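Local coordinates for tube-forming protein in Mycobacterial Envelpe, TiME (PDB 7CU9) that probably forms a tube across the mycobacterial outer envelope, serving as a channel through which proteins may be secreted, at residues D60-S65 with V88-D93; A94-Y99 with T155-N160; V22-R27 with A78-K83; M13-V18 with R27-F32; S40-V45 with T113-L118. All blocks are in the same frame, centred on the assembly; numbering follows the deposited sequence.

Interaction 1 of 5, residues D60-S65 with V88-D93; sequences DPDLAS and VFATVD
Leu63 and Phe89 form an antiparallel non-hydrogen-bonded pair with their CA atoms 4.5 Å apart, and directly after it the register slips: Ala64 and Ser65 both face Val88, a classic beta bulge. Val88 O therefore accepts twice, from Ala64 N at 2.7 Å and from Ser65 N at 3.1 Å, while Val88 N donates to Ser65 O. On the other side of the pair, Ala90 N bonds to Asp62 O (2.8 Å). The chain enters this strand through a type I turn from Asp60 to Leu63, in which Asp60 OD2 accepts from Asp62 N as an Asx turn.

Leu63 holds CG anti to its backbone N (chi1 -177°), and chi2 of 66° then sets CD1 over one face of the Phe89 ring, 3.9 Å from the centroid, in a CH-pi contact. Asp60 CB comes up to the ring edge at CE2. On the opposite face of the sheet Ser65 OG sits 3.3 Å from Val88 CB and bonds to Pro5 O.

This is the open end of the hairpin of strands 63-72 and 77-89. The Phe89 side chain packs under helix 92-103 on Ala94 and Ala98, and against Leu162 of strand 161-169; Val88 meets Val8 of helix 8-11.

Interaction 2 of 5, residues A94-Y99 with T155-N160; sequences AADRAY and TRKREN
Lys157 and Tyr99 cross at about a right angle, with Lys157 CG and CB against Tyr99 CB at 4.0 Å and Lys157 CB also near the ring atom CD1. Helix 92-103 lies on the sheet here: the axis of 94-99 runs nearly antiparallel to strand 155-158 and 8.6 Å from it. Ala95, Asp96 and Tyr99 make the contacts from the helix. Thr155 CG2 reaches the same ring, 3.9 Å from Tyr99 CD1. At the other end Ala95 CB pushes into the turn that follows the strand, 3.5 Å from Asn160 C and close to Glu159 O. Between these, the lysine passes over the helix backbone, Lys157 CE lying 3.6 Å from Asp96 N.

The lysine chain is bent twice. In Lys157, chi2 (-71°) swings CD out of line and a further bend at chi3 (-148°) places CE. Lys157 NZ then donates to Glu159 O at 2.9 Å, on a carbonyl lone pair, in the turn just past its own strand. Asn160 is anchored from outside by Ser3 N and Phe89 O, and Tyr99 OH by Gly134 O. Glu159, bonded to Arg1 N, has its side chain about 4 Å from a bound magnesium ion.

No hydrogen bond crosses between helix and strand. Asp96 OD1 stays 5.1 Å from Lys157 NZ, so the opposite charges may attract at range without forming a bridge. The contact itself rests on van der Waals contact of methyl, methylene and ring carbons with one another and with the backbone, the lysine ammonium bonding instead to a carbonyl of its own turn.

Interaction 3 of 5, residues V22-R27 with A78-K83; sequences VGAPIR and ATHLVK
Ala24 sets its CB over one face of the His80 ring, and this CH-pi contact is the tightest place where the loop between helix 15-22 and strand 28-32 meets strand 77-89 of the antiparallel sheet in this PknH-like extracellular domain, at the point where that strand turns a corner at Thr79 and His80. Ala24 CB stands 3.8 Å from the centroid of the His80 ring, displaced toward the NE2-CD2 side, with NE2 itself at 3.5 Å. Gly23, the first residue past the helix, leaves helical geometry with positive phi (68°), just before Ala24.

Beside the ring, at the CB of His80, the packing is apolar. Ile26 crosses His80 at about a right angle and touches it with CD1, 3.8 Å from His80 CB. The chi2 of Ile26, -71°, places that CD1. Deeper in, Val22 CG1 meets Val82 CG2 at 3.9 Å, the two side chains lying alongside and pointing opposite ways, and Val18 of the helix packs on both Ile26 and Val82, so this side is buried on the sheet.

Throughout the contact no hydrogen bond links the two segments, and even the nearest CA atoms, those of Ile26 and His80, are 7.5 Å apart. The looser side is that of the imidazole: His80 is partly exposed, with its side chain about 4 Å from a glycerol that probably came from the crystallisation liquor. The residue after Ala24, Pro25, packs on Thr33 of the second subunit. Ala24 CB itself sits 3.4 Å above the plane of the His80 ring, offset toward its rim.

Interaction 4 of 5, residues M13-V18 with R27-F32; sequences MPKGSV and RWESEF
The first turn of helix 15-22 is pinned to strand 28-32, an outermost strand of the sheet within this chain, by Lys15 and Glu29, each of which grips the backbone of the other's segment. Glu29 OE1 accepts from Lys15 N at 3.0 Å, the amide coming in from well above the carboxylate plane, 54° out of it. The same oxygen, Glu29 OE1, lies 3.5 Å from Lys15 CG and against Pro14 CB, so the carboxylate is seated on the start of the helix. A water lies 2.9 Å from Glu29 OE2 and also reaches Met13 O.

Pro14 is the N-cap residue of the helix, and its O accepts from Val18 N to begin the helical pattern; Lys15 N belongs to the first turn, whose amides have no such partner within the helix, and a side chain from the strand serves it instead. A negative group there would be expected to interact favourably with the positive end of the helix dipole.

Lys15 works in the reverse direction. Its CG takes the crowded position between backbone N and carbonyl carbon (chi1 58°), and beyond it the chain is extended and brings Lys15 NZ to Arg27 O, to which it donates at 2.9 Å, again from above the carbonyl plane. Arg27 and Trp28 form a classic beta bulge opposite Gln72 of strand 63-72. A second water accepts from both Lys15 NZ (3.2 Å) and Glu29 N (3.1 Å). The two charged ends stay apart, with Lys15 NZ 5.6 Å from Glu29 OE1.

Interaction 5 of 5, residues S40-V45 with T113-L118; sequences SVDNPV and TTAMHL
Asp42 and His117 both carry CG anti to the carbonyl carbon (chi1 -74° and -52°), and with CG so placed the two side chains meet at about a right angle. His117 NE2 donates to Asp42 OD1 at 2.8 Å. The oxygen lies in the plane of the imidazole ring, while the nitrogen meets it on the syn side, 34° out of the carboxylate plane. Such a pairing would tend to stabilise a protonated histidine. Asp42 OD2 rests beside Ala115 CB and takes a bond from a water at 2.7 Å, and that water in turn accepts from Ala115 N.

The pair is carried by an antiparallel pairing of strand 39-41, outermost in the sheet within this chain, with strand 113-118. Ser40 and His117 are a hydrogen-bonded pair, with Ser40 N to His117 O at 2.9 Å and His117 N to Ser40 O at 2.8 Å. Val41 and Met116 follow as a non-hydrogen-bonded pair, and Asp42 N closes the pattern on Ala115 O at 3.1 Å. Ser40 OG sits near the edge of the His117 ring, 3.5 Å from His117 CB.

Where 40-45 leaves its strand after Val41, the side chain of Thr114 replaces a main-chain acceptor: Thr114 OG1, anti to its own backbone N, accepts from Asn43 N at 3.0 Å. Asn43 ND2 donates to a second water that donates to Thr113 O. Just beyond, Thr114 packs on Cys46, which is disulfide-bonded to Cys109, and Met116 reaches Ala50 of helix 47-50.

All five contacts hang on one antiparallel sheet. Interactions 1 and 2, both partly buried, touch and share helix 92-103: the first pairs the open end of a hairpin with main-chain bonds, the second lays the helix on the sheet through van der Waals contacts, with no hydrogen bond between the segments. Interactions 3 and 4 also touch, through Val18, Val82, Ile26 and Lys15, and share Arg27, yet differ in kind: 22-27 with 78-83 is largely buried, without a hydrogen bond between its segments, whereas 13-18 with 27-32 lies at the surface and relies on charged side chains and water. Interaction 5, partly buried, stands apart at the other outermost strand, combining strand pairing with a histidine-aspartate bond.

Interaction 1 of 5, residues D60-S65 with V88-D93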
# COMPACT_ATOMS: atom_id res chain seq x y z
N ASP B 60 -9.50 -1.88 33.07
CA ASP B 60 -8.76 -1.31 34.22
C ASP B 60 -9.71 -0.44 35.01
O ASP B 60 -10.59 0.18 34.43
CB ASP B 60 -7.58 -0.47 33.73
CG ASP B 60 -6.62 -0.10 34.83
OD1 ASP B 60 -5.92 -1.00 35.32
OD2 ASP B 60 -6.59 1.09 35.20
N PRO B 61 -9.56 -0.34 36.35
CA PRO B 61 -10.38 0.58 37.13
C PRO B 61 -10.31 2.02 36.60
O PRO B 61 -11.28 2.72 36.75
CB PRO B 61 -9.79 0.46 38.54
CG PRO B 61 -9.29 -0.96 38.58
CD PRO B 61 -8.69 -1.18 37.20
N ASP B 62 -9.19 2.41 35.97
CA ASP B 62 -8.96 3.82 35.54
C ASP B 62 -9.20 3.99 34.03
O ASP B 62 -8.90 5.09 33.53
CB ASP B 62 -7.58 4.29 35.98
CG ASP B 62 -7.55 4.55 37.48
OD1 ASP B 62 -8.51 5.18 37.99
OD2 ASP B 62 -6.59 4.09 38.14
N LEU B 63 -9.75 3.00 33.34
CA LEU B 63 -10.17 3.21 31.93
C LEU B 63 -11.43 4.09 31.92
O LEU B 63 -12.48 3.65 32.42
CB LEU B 63 -10.42 1.88 31.22
CG LEU B 63 -10.78 2.00 29.74
CD1 LEU B 63 -9.61 2.55 28.94
CD2 LEU B 63 -11.24 0.66 29.19
N ALA B 64 -11.31 5.31 31.38
CA ALA B 64 -12.42 6.29 31.34
C ALA B 64 -13.27 6.08 30.08
O ALA B 64 -14.50 6.10 30.18
CB ALA B 64 -11.87 7.69 31.41
N SER B 65 -12.64 5.86 28.94
CA SER B 65 -13.36 5.68 27.66
C SER B 65 -12.52 4.84 26.71
O SER B 65 -11.29 4.74 26.89
CB SER B 65 -13.72 7.00 27.05
OG SER B 65 -12.56 7.74 26.73
N VAL B 88 -8.72 6.07 26.80
CA VAL B 88 -8.42 7.25 27.65
C VAL B 88 -8.52 6.80 29.10
O VAL B 88 -9.57 6.25 29.48
CB VAL B 88 -9.35 8.44 27.37
CG1 VAL B 88 -9.03 9.62 28.28
CG2 VAL B 88 -9.31 8.84 25.91
N PHE B 89 -7.46 7.02 29.87
CA PHE B 89 -7.38 6.64 31.29
C PHE B 89 -7.52 7.89 32.16
O PHE B 89 -7.24 9.00 31.70
CB PHE B 89 -6.08 5.90 31.56
CG PHE B 89 -6.01 4.58 30.83
CD1 PHE B 89 -5.62 4.53 29.50
CD2 PHE B 89 -6.37 3.40 31.47
CE1 PHE B 89 -5.57 3.32 28.83
CE2 PHE B 89 -6.33 2.19 30.79
CZ PHE B 89 -5.92 2.15 29.48
N ALA B 90 -7.95 7.71 33.41
CA ALA B 90 -8.15 8.82 34.36
C ALA B 90 -6.81 9.50 34.68
O ALA B 90 -6.82 10.69 35.02
CB ALA B 90 -8.82 8.31 35.61
N THR B 91 -5.70 8.77 34.59
CA THR B 91 -4.36 9.28 34.96
C THR B 91 -3.32 8.87 33.92
O THR B 91 -3.51 7.85 33.25
CB THR B 91 -3.92 8.78 36.34
OG1 THR B 91 -3.70 7.37 36.26
CG2 THR B 91 -4.94 9.06 37.41
N VAL B 92 -2.25 9.65 33.82
CA VAL B 92 -1.10 9.33 32.94
C VAL B 92 -0.45 8.02 33.43
O VAL B 92 -0.08 7.21 32.56
CB VAL B 92 -0.10 10.49 32.84
CG1 VAL B 92 -0.74 11.72 32.21
CG2 VAL B 92 0.53 10.85 34.18
N ASP B 93 -0.36 7.80 34.74
CA ASP B 93 0.23 6.55 35.28
C ASP B 93 -0.61 5.33 34.87
O ASP B 93 -0.01 4.27 34.60
CB ASP B 93 0.44 6.62 36.79
CG ASP B 93 1.60 7.51 37.20
OD1 ASP B 93 2.36 7.95 36.31
OD2 ASP B 93 1.75 7.74 38.42
O HOH W 1 -3.78 5.89 38.45

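Interaction 2 of 5, residues A94-Y99 with T155-N160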
# COMPACT_ATOMS: atom_id res chain seq x y z
N ALA B 94 -1.94 5.43 34.83
CA ALA B 94 -2.81 4.30 34.43
C ALA B 94 -2.56 3.97 32.95
O ALA B 94 -2.54 2.79 32.59
CB ALA B 94 -4.26 4.61 34.69
N ALA B 95 -2.38 4.99 32.10
CA ALA B 95 -2.03 4.79 30.67
C ALA B 95 -0.66 4.10 30.59
O ALA B 95 -0.50 3.20 29.75
CB ALA B 95 -2.04 6.10 29.93
N ASP B 96 0.29 4.48 31.45
CA ASP B 96 1.63 3.85 31.47
C ASP B 96 1.50 2.37 31.85
O ASP B 96 2.17 1.52 31.23
CB ASP B 96 2.60 4.58 32.40
CG ASP B 96 4.03 4.11 32.21
OD1 ASP B 96 4.50 4.15 31.05
OD2 ASP B 96 4.63 3.65 33.20
N ARG B 97 0.66 2.04 32.83
CA ARG B 97 0.49 0.63 33.26
C ARG B 97 -0.11 -0.16 32.09
O ARG B 97 0.32 -1.30 31.87
CB ARG B 97 -0.36 0.54 34.53
CG ARG B 97 0.37 1.00 35.78
CD ARG B 97 -0.40 0.66 37.03
NE ARG B 97 -1.65 1.40 37.17
CZ ARG B 97 -1.78 2.63 37.68
NH1 ARG B 97 -0.72 3.31 38.08
NH2 ARG B 97 -2.98 3.17 37.78
N ALA B 98 -1.07 0.41 31.36
CA ALA B 98 -1.69 -0.26 30.19
C ALA B 98 -0.63 -0.48 29.11
O ALA B 98 -0.57 -1.60 28.55
CB ALA B 98 -2.86 0.53 29.69
N TYR B 99 0.20 0.52 28.84
CA TYR B 99 1.33 0.41 27.89
C TYR B 99 2.21 -0.78 28.30
O TYR B 99 2.60 -1.59 27.45
CB TYR B 99 2.12 1.72 27.82
CG TYR B 99 3.32 1.63 26.92
CD1 TYR B 99 3.17 1.61 25.54
CD2 TYR B 99 4.60 1.53 27.44
CE1 TYR B 99 4.26 1.50 24.70
CE2 TYR B 99 5.70 1.42 26.61
CZ TYR B 99 5.54 1.41 25.24
OH TYR B 99 6.63 1.30 24.42
N THR B 155 1.97 0.74 19.02
CA THR B 155 1.34 1.04 20.32
C THR B 155 1.99 2.30 20.86
O THR B 155 3.23 2.33 20.96
CB THR B 155 1.50 -0.13 21.30
OG1 THR B 155 0.80 -1.24 20.72
CG2 THR B 155 0.98 0.17 22.68
N ARG B 156 1.19 3.31 21.19
CA ARG B 156 1.75 4.62 21.59
C ARG B 156 1.03 5.11 22.83
O ARG B 156 -0.20 5.12 22.85
CB ARG B 156 1.66 5.59 20.43
CG ARG B 156 2.38 5.06 19.21
CD ARG B 156 2.38 6.07 18.12
NE ARG B 156 2.98 5.49 16.94
CZ ARG B 156 3.28 6.18 15.86
NH1 ARG B 156 3.00 7.48 15.82
NH2 ARG B 156 3.84 5.58 14.82
N LYS B 157 1.82 5.48 23.83
CA LYS B 157 1.34 6.06 25.10
C LYS B 157 1.56 7.56 25.00
O LYS B 157 2.70 7.98 24.75
CB LYS B 157 2.09 5.38 26.24
CG LYS B 157 1.54 5.64 27.63
CD LYS B 157 1.79 7.03 28.10
CE LYS B 157 1.97 7.12 29.59
NZ LYS B 157 2.19 8.52 30.00
N ARG B 158 0.49 8.34 25.12
CA ARG B 158 0.53 9.82 24.99
C ARG B 158 -0.28 10.39 26.15
O ARG B 158 -1.50 10.22 26.14
CB ARG B 158 -0.00 10.25 23.62
CG ARG B 158 0.77 9.70 22.44
CD ARG B 158 2.15 10.31 22.35
NE ARG B 158 2.88 9.91 21.15
CZ ARG B 158 3.72 8.88 21.06
NH1 ARG B 158 3.97 8.10 22.09
NH2 ARG B 158 4.31 8.64 19.90
N GLU B 159 0.39 10.99 27.13
CA GLU B 159 -0.26 11.49 28.37
C GLU B 159 -1.07 10.34 28.97
O GLU B 159 -0.48 9.31 29.35
CB GLU B 159 -1.09 12.74 28.06
CG GLU B 159 -0.27 13.96 27.70
CD GLU B 159 0.18 14.79 28.90
OE1 GLU B 159 0.17 14.27 30.02
OE2 GLU B 159 0.56 15.97 28.69
N ASN B 160 -2.40 10.48 29.04
CA ASN B 160 -3.32 9.50 29.66
C ASN B 160 -3.99 8.62 28.60
O ASN B 160 -5.00 7.98 28.93
CB ASN B 160 -4.37 10.22 30.50
CG ASN B 160 -5.25 11.13 29.67
OD1 ASN B 160 -4.80 11.71 28.68
ND2 ASN B 160 -6.49 11.29 30.08

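Interaction 3 of 5, residues V22-R27 with A78-K83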
# COMPACT_ATOMS: atom_id res chain seq x y z
N VAL B 22 -3.96 4.49 3.46
CA VAL B 22 -3.32 3.26 2.90
C VAL B 22 -3.20 3.36 1.38
O VAL B 22 -2.41 2.59 0.81
CB VAL B 22 -4.05 1.96 3.32
CG1 VAL B 22 -4.07 1.81 4.83
CG2 VAL B 22 -5.45 1.84 2.74
N GLY B 23 -3.95 4.27 0.74
CA GLY B 23 -3.96 4.43 -0.73
C GLY B 23 -4.59 3.24 -1.43
O GLY B 23 -3.99 2.72 -2.40
N ALA B 24 -5.74 2.78 -0.93
CA ALA B 24 -6.52 1.67 -1.52
C ALA B 24 -7.97 1.79 -1.07
O ALA B 24 -8.25 2.41 -0.04
CB ALA B 24 -5.92 0.35 -1.13
N PRO B 25 -8.92 1.19 -1.81
CA PRO B 25 -10.33 1.21 -1.40
C PRO B 25 -10.52 0.50 -0.05
O PRO B 25 -9.95 -0.55 0.17
CB PRO B 25 -11.05 0.46 -2.54
CG PRO B 25 -10.11 0.60 -3.71
CD PRO B 25 -8.73 0.52 -3.11
N ILE B 26 -11.28 1.13 0.84
CA ILE B 26 -11.69 0.56 2.15
C ILE B 26 -13.20 0.81 2.28
O ILE B 26 -13.57 1.93 2.69
CB ILE B 26 -10.90 1.20 3.31
CG1 ILE B 26 -9.38 1.09 3.12
CG2 ILE B 26 -11.34 0.63 4.65
CD1 ILE B 26 -8.83 -0.31 3.30
N ARG B 27 -14.02 -0.16 1.89
CA ARG B 27 -15.48 0.03 1.72
C ARG B 27 -16.25 -0.54 2.92
O ARG B 27 -17.46 -0.28 2.99
CB ARG B 27 -15.95 -0.60 0.41
CG ARG B 27 -15.33 0.04 -0.83
CD ARG B 27 -15.97 -0.44 -2.12
NE ARG B 27 -15.00 -0.48 -3.20
CZ ARG B 27 -14.66 0.56 -3.97
NH1 ARG B 27 -15.22 1.75 -3.79
NH2 ARG B 27 -13.76 0.40 -4.92
N ALA B 78 -10.36 -8.95 2.93
CA ALA B 78 -9.40 -8.33 3.88
C ALA B 78 -8.06 -8.06 3.19
O ALA B 78 -7.04 -8.01 3.90
CB ALA B 78 -9.25 -9.21 5.09
N THR B 79 -8.04 -7.87 1.86
CA THR B 79 -6.78 -7.60 1.11
C THR B 79 -6.00 -6.50 1.85
O THR B 79 -4.79 -6.69 2.10
CB THR B 79 -7.08 -7.22 -0.35
OG1 THR B 79 -7.66 -8.36 -1.00
CG2 THR B 79 -5.84 -6.79 -1.09
N HIS B 80 -6.68 -5.40 2.17
CA HIS B 80 -6.23 -4.41 3.18
C HIS B 80 -7.14 -4.58 4.40
O HIS B 80 -8.38 -4.62 4.21
CB HIS B 80 -6.23 -2.98 2.62
CG HIS B 80 -5.21 -2.73 1.56
ND1 HIS B 80 -3.95 -2.24 1.85
CD2 HIS B 80 -5.25 -2.89 0.22
CE1 HIS B 80 -3.27 -2.10 0.73
NE2 HIS B 80 -4.04 -2.50 -0.28
N LEU B 81 -6.56 -4.75 5.59
CA LEU B 81 -7.30 -4.73 6.87
C LEU B 81 -6.58 -3.75 7.79
O LEU B 81 -5.34 -3.80 7.89
CB LEU B 81 -7.39 -6.12 7.50
CG LEU B 81 -8.18 -6.17 8.82
CD1 LEU B 81 -8.90 -7.50 8.98
CD2 LEU B 81 -7.27 -5.91 10.01
N VAL B 82 -7.35 -2.87 8.42
CA VAL B 82 -6.81 -1.79 9.30
C VAL B 82 -7.62 -1.81 10.60
O VAL B 82 -8.86 -1.80 10.54
CB VAL B 82 -6.87 -0.42 8.62
CG1 VAL B 82 -6.39 0.69 9.54
CG2 VAL B 82 -6.07 -0.43 7.33
N LYS B 83 -6.94 -1.83 11.73
CA LYS B 83 -7.62 -1.82 13.05
C LYS B 83 -7.04 -0.68 13.88
O LYS B 83 -5.85 -0.36 13.76
CB LYS B 83 -7.48 -3.19 13.72
CG LYS B 83 -8.38 -3.41 14.92
CD LYS B 83 -8.35 -4.84 15.37
CE LYS B 83 -9.22 -5.13 16.57
NZ LYS B 83 -9.31 -6.58 16.82

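Interaction 4 of 5, residues M13-V18 with R27-F32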
# COMPACT_ATOMS: atom_id res chain seq x y z
N MET B 13 -10.24 6.87 13.10
CA MET B 13 -10.39 7.33 11.69
C MET B 13 -11.43 6.46 11.00
O MET B 13 -11.37 5.23 11.07
CB MET B 13 -9.06 7.26 10.94
CG MET B 13 -7.98 8.17 11.50
SD MET B 13 -8.45 9.92 11.48
CE MET B 13 -8.95 10.16 13.18
N PRO B 14 -12.43 7.07 10.31
CA PRO B 14 -13.42 6.30 9.57
C PRO B 14 -12.83 5.72 8.28
O PRO B 14 -11.74 6.11 7.90
CB PRO B 14 -14.51 7.35 9.29
CG PRO B 14 -13.74 8.64 9.18
CD PRO B 14 -12.64 8.52 10.21
N LYS B 15 -13.55 4.79 7.65
CA LYS B 15 -13.05 4.02 6.48
C LYS B 15 -12.56 4.97 5.37
O LYS B 15 -11.55 4.64 4.74
CB LYS B 15 -14.10 3.02 5.98
CG LYS B 15 -15.45 3.60 5.57
CD LYS B 15 -16.38 2.52 5.06
CE LYS B 15 -17.73 3.05 4.63
NZ LYS B 15 -18.69 1.95 4.43
N GLY B 16 -13.24 6.09 5.14
CA GLY B 16 -12.83 7.09 4.12
C GLY B 16 -11.42 7.61 4.38
O GLY B 16 -10.62 7.67 3.43
N SER B 17 -11.12 7.96 5.62
CA SER B 17 -9.80 8.46 6.06
C SER B 17 -8.78 7.32 5.97
O SER B 17 -7.66 7.57 5.51
CB SER B 17 -9.87 9.04 7.44
OG SER B 17 -10.70 10.19 7.44
N VAL B 18 -9.15 6.12 6.39
CA VAL B 18 -8.25 4.93 6.32
C VAL B 18 -7.88 4.68 4.85
O VAL B 18 -6.69 4.47 4.57
CB VAL B 18 -8.88 3.68 6.97
CG1 VAL B 18 -8.04 2.44 6.72
CG2 VAL B 18 -9.09 3.89 8.47
N ARG B 27 -14.02 -0.16 1.89
CA ARG B 27 -15.48 0.03 1.72
C ARG B 27 -16.25 -0.54 2.92
O ARG B 27 -17.46 -0.28 2.99
CB ARG B 27 -15.95 -0.60 0.41
CG ARG B 27 -15.33 0.04 -0.83
CD ARG B 27 -15.97 -0.44 -2.12
NE ARG B 27 -15.00 -0.48 -3.20
CZ ARG B 27 -14.66 0.56 -3.97
NH1 ARG B 27 -15.22 1.75 -3.79
NH2 ARG B 27 -13.76 0.40 -4.92
N TRP B 28 -15.58 -1.27 3.82
CA TRP B 28 -16.23 -1.96 4.96
C TRP B 28 -15.59 -1.51 6.27
O TRP B 28 -14.35 -1.42 6.32
CB TRP B 28 -16.17 -3.48 4.81
CG TRP B 28 -16.90 -4.22 5.88
CD1 TRP B 28 -18.21 -4.60 5.88
CD2 TRP B 28 -16.37 -4.65 7.15
NE1 TRP B 28 -18.53 -5.25 7.04
CE2 TRP B 28 -17.42 -5.30 7.84
CE3 TRP B 28 -15.11 -4.57 7.76
CZ2 TRP B 28 -17.24 -5.85 9.11
CZ3 TRP B 28 -14.94 -5.12 9.01
CH2 TRP B 28 -15.99 -5.75 9.67
N GLU B 29 -16.40 -1.26 7.30
CA GLU B 29 -15.87 -1.06 8.67
C GLU B 29 -16.91 -1.47 9.71
O GLU B 29 -18.12 -1.45 9.42
CB GLU B 29 -15.35 0.37 8.85
CG GLU B 29 -16.37 1.38 9.32
CD GLU B 29 -15.70 2.69 9.70
OE1 GLU B 29 -15.95 3.69 9.01
OE2 GLU B 29 -14.91 2.70 10.68
N SER B 30 -16.40 -1.84 10.89
CA SER B 30 -17.19 -2.20 12.09
C SER B 30 -16.56 -1.51 13.29
O SER B 30 -15.38 -1.78 13.58
CB SER B 30 -17.22 -3.69 12.27
OG SER B 30 -17.98 -4.03 13.42
N GLU B 31 -17.30 -0.61 13.94
CA GLU B 31 -16.84 0.13 15.14
C GLU B 31 -17.12 -0.72 16.37
O GLU B 31 -18.08 -1.52 16.34
CB GLU B 31 -17.55 1.48 15.24
CG GLU B 31 -17.23 2.42 14.09
CD GLU B 31 -17.94 3.76 14.15
OE1 GLU B 31 -18.69 3.99 15.12
OE2 GLU B 31 -17.75 4.57 13.22
N PHE B 32 -16.31 -0.58 17.42
CA PHE B 32 -16.53 -1.24 18.73
C PHE B 32 -16.24 -0.24 19.86
O PHE B 32 -15.47 0.72 19.66
CB PHE B 32 -15.73 -2.54 18.84
CG PHE B 32 -14.25 -2.44 18.54
CD1 PHE B 32 -13.78 -2.56 17.24
CD2 PHE B 32 -13.34 -2.29 19.56
CE1 PHE B 32 -12.42 -2.49 16.98
CE2 PHE B 32 -11.98 -2.21 19.30
CZ PHE B 32 -11.52 -2.32 18.01
O HOH W 2 -12.08 2.59 10.20
O HOH W 3 -19.25 -0.46 6.40

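Interaction 5 of 5, residues S40-V45 with T113-L118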
# COMPACT_ATOMS: atom_id res chain seq x y z
N SER B 40 -7.38 -17.29 20.73
CA SER B 40 -6.32 -17.76 21.65
C SER B 40 -5.05 -18.01 20.83
O SER B 40 -5.16 -18.24 19.62
CB SER B 40 -6.74 -18.99 22.41
OG SER B 40 -6.92 -20.08 21.52
N VAL B 41 -3.89 -17.91 21.48
CA VAL B 41 -2.57 -18.20 20.86
C VAL B 41 -1.94 -19.36 21.64
O VAL B 41 -2.13 -19.42 22.86
CB VAL B 41 -1.70 -16.93 20.84
CG1 VAL B 41 -1.41 -16.38 22.23
CG2 VAL B 41 -0.41 -17.15 20.08
N ASP B 42 -1.22 -20.26 20.96
CA ASP B 42 -0.56 -21.41 21.62
C ASP B 42 0.53 -20.91 22.56
O ASP B 42 0.63 -21.42 23.69
CB ASP B 42 0.02 -22.39 20.60
CG ASP B 42 -1.02 -23.23 19.88
OD1 ASP B 42 -2.17 -23.28 20.35
OD2 ASP B 42 -0.66 -23.82 18.84
N ASN B 43 1.34 -19.95 22.11
CA ASN B 43 2.46 -19.38 22.90
C ASN B 43 1.97 -18.12 23.62
O ASN B 43 1.77 -17.09 22.98
CB ASN B 43 3.68 -19.10 22.03
CG ASN B 43 4.89 -18.73 22.86
OD1 ASN B 43 4.77 -18.38 24.03
ND2 ASN B 43 6.07 -18.79 22.26
N PRO B 44 1.78 -18.16 24.96
CA PRO B 44 1.12 -17.06 25.67
C PRO B 44 1.88 -15.72 25.63
O PRO B 44 1.23 -14.70 25.77
CB PRO B 44 1.01 -17.56 27.11
CG PRO B 44 2.09 -18.61 27.23
CD PRO B 44 2.17 -19.25 25.86
N VAL B 45 3.20 -15.74 25.42
CA VAL B 45 4.01 -14.49 25.40
C VAL B 45 3.66 -13.67 24.15
O VAL B 45 4.02 -12.49 24.12
CB VAL B 45 5.53 -14.74 25.49
CG1 VAL B 45 5.89 -15.47 26.77
CG2 VAL B 45 6.07 -15.45 24.26
N THR B 113 7.10 -18.27 16.06
CA THR B 113 5.94 -18.62 15.21
C THR B 113 4.96 -19.38 16.10
O THR B 113 5.40 -20.27 16.85
CB THR B 113 6.37 -19.44 13.99
OG1 THR B 113 7.30 -18.65 13.25
CG2 THR B 113 5.21 -19.84 13.11
N THR B 114 3.68 -19.02 16.05
CA THR B 114 2.65 -19.67 16.90
C THR B 114 1.31 -19.66 16.18
O THR B 114 1.11 -18.83 15.28
CB THR B 114 2.59 -19.01 18.29
OG1 THR B 114 1.84 -19.86 19.15
CG2 THR B 114 1.99 -17.63 18.26
N ALA B 115 0.43 -20.58 16.58
CA ALA B 115 -0.93 -20.74 16.01
C ALA B 115 -1.90 -19.83 16.76
O ALA B 115 -1.83 -19.75 18.00
CB ALA B 115 -1.36 -22.18 16.07
N MET B 116 -2.73 -19.12 15.99
CA MET B 116 -3.88 -18.33 16.50
C MET B 116 -5.15 -19.12 16.21
O MET B 116 -5.39 -19.45 15.03
CB MET B 116 -3.98 -16.96 15.82
CG MET B 116 -3.03 -15.92 16.38
SD MET B 116 -3.25 -14.30 15.60
CE MET B 116 -4.70 -13.69 16.45
N HIS B 117 -5.91 -19.45 17.25
CA HIS B 117 -7.23 -20.13 17.14
C HIS B 117 -8.32 -19.07 17.20
O HIS B 117 -8.49 -18.47 18.28
CB HIS B 117 -7.36 -21.20 18.23
CG HIS B 117 -6.20 -22.12 18.26
ND1 HIS B 117 -6.03 -23.13 17.34
CD2 HIS B 117 -5.13 -22.18 19.08
CE1 HIS B 117 -4.91 -23.78 17.59
NE2 HIS B 117 -4.34 -23.21 18.66
N LEU B 118 -9.00 -18.82 16.08
CA LEU B 118 -10.01 -17.74 15.94
C LEU B 118 -11.38 -18.25 16.41
O LEU B 118 -11.62 -19.47 16.29
CB LEU B 118 -10.06 -17.26 14.48
CG LEU B 118 -8.73 -16.81 13.88
CD1 LEU B 118 -8.94 -16.20 12.50
CD2 LEU B 118 -8.01 -15.82 14.79
O HOH W 4 1.66 -23.17 17.66
O HOH W 5 6.23 -20.23 19.56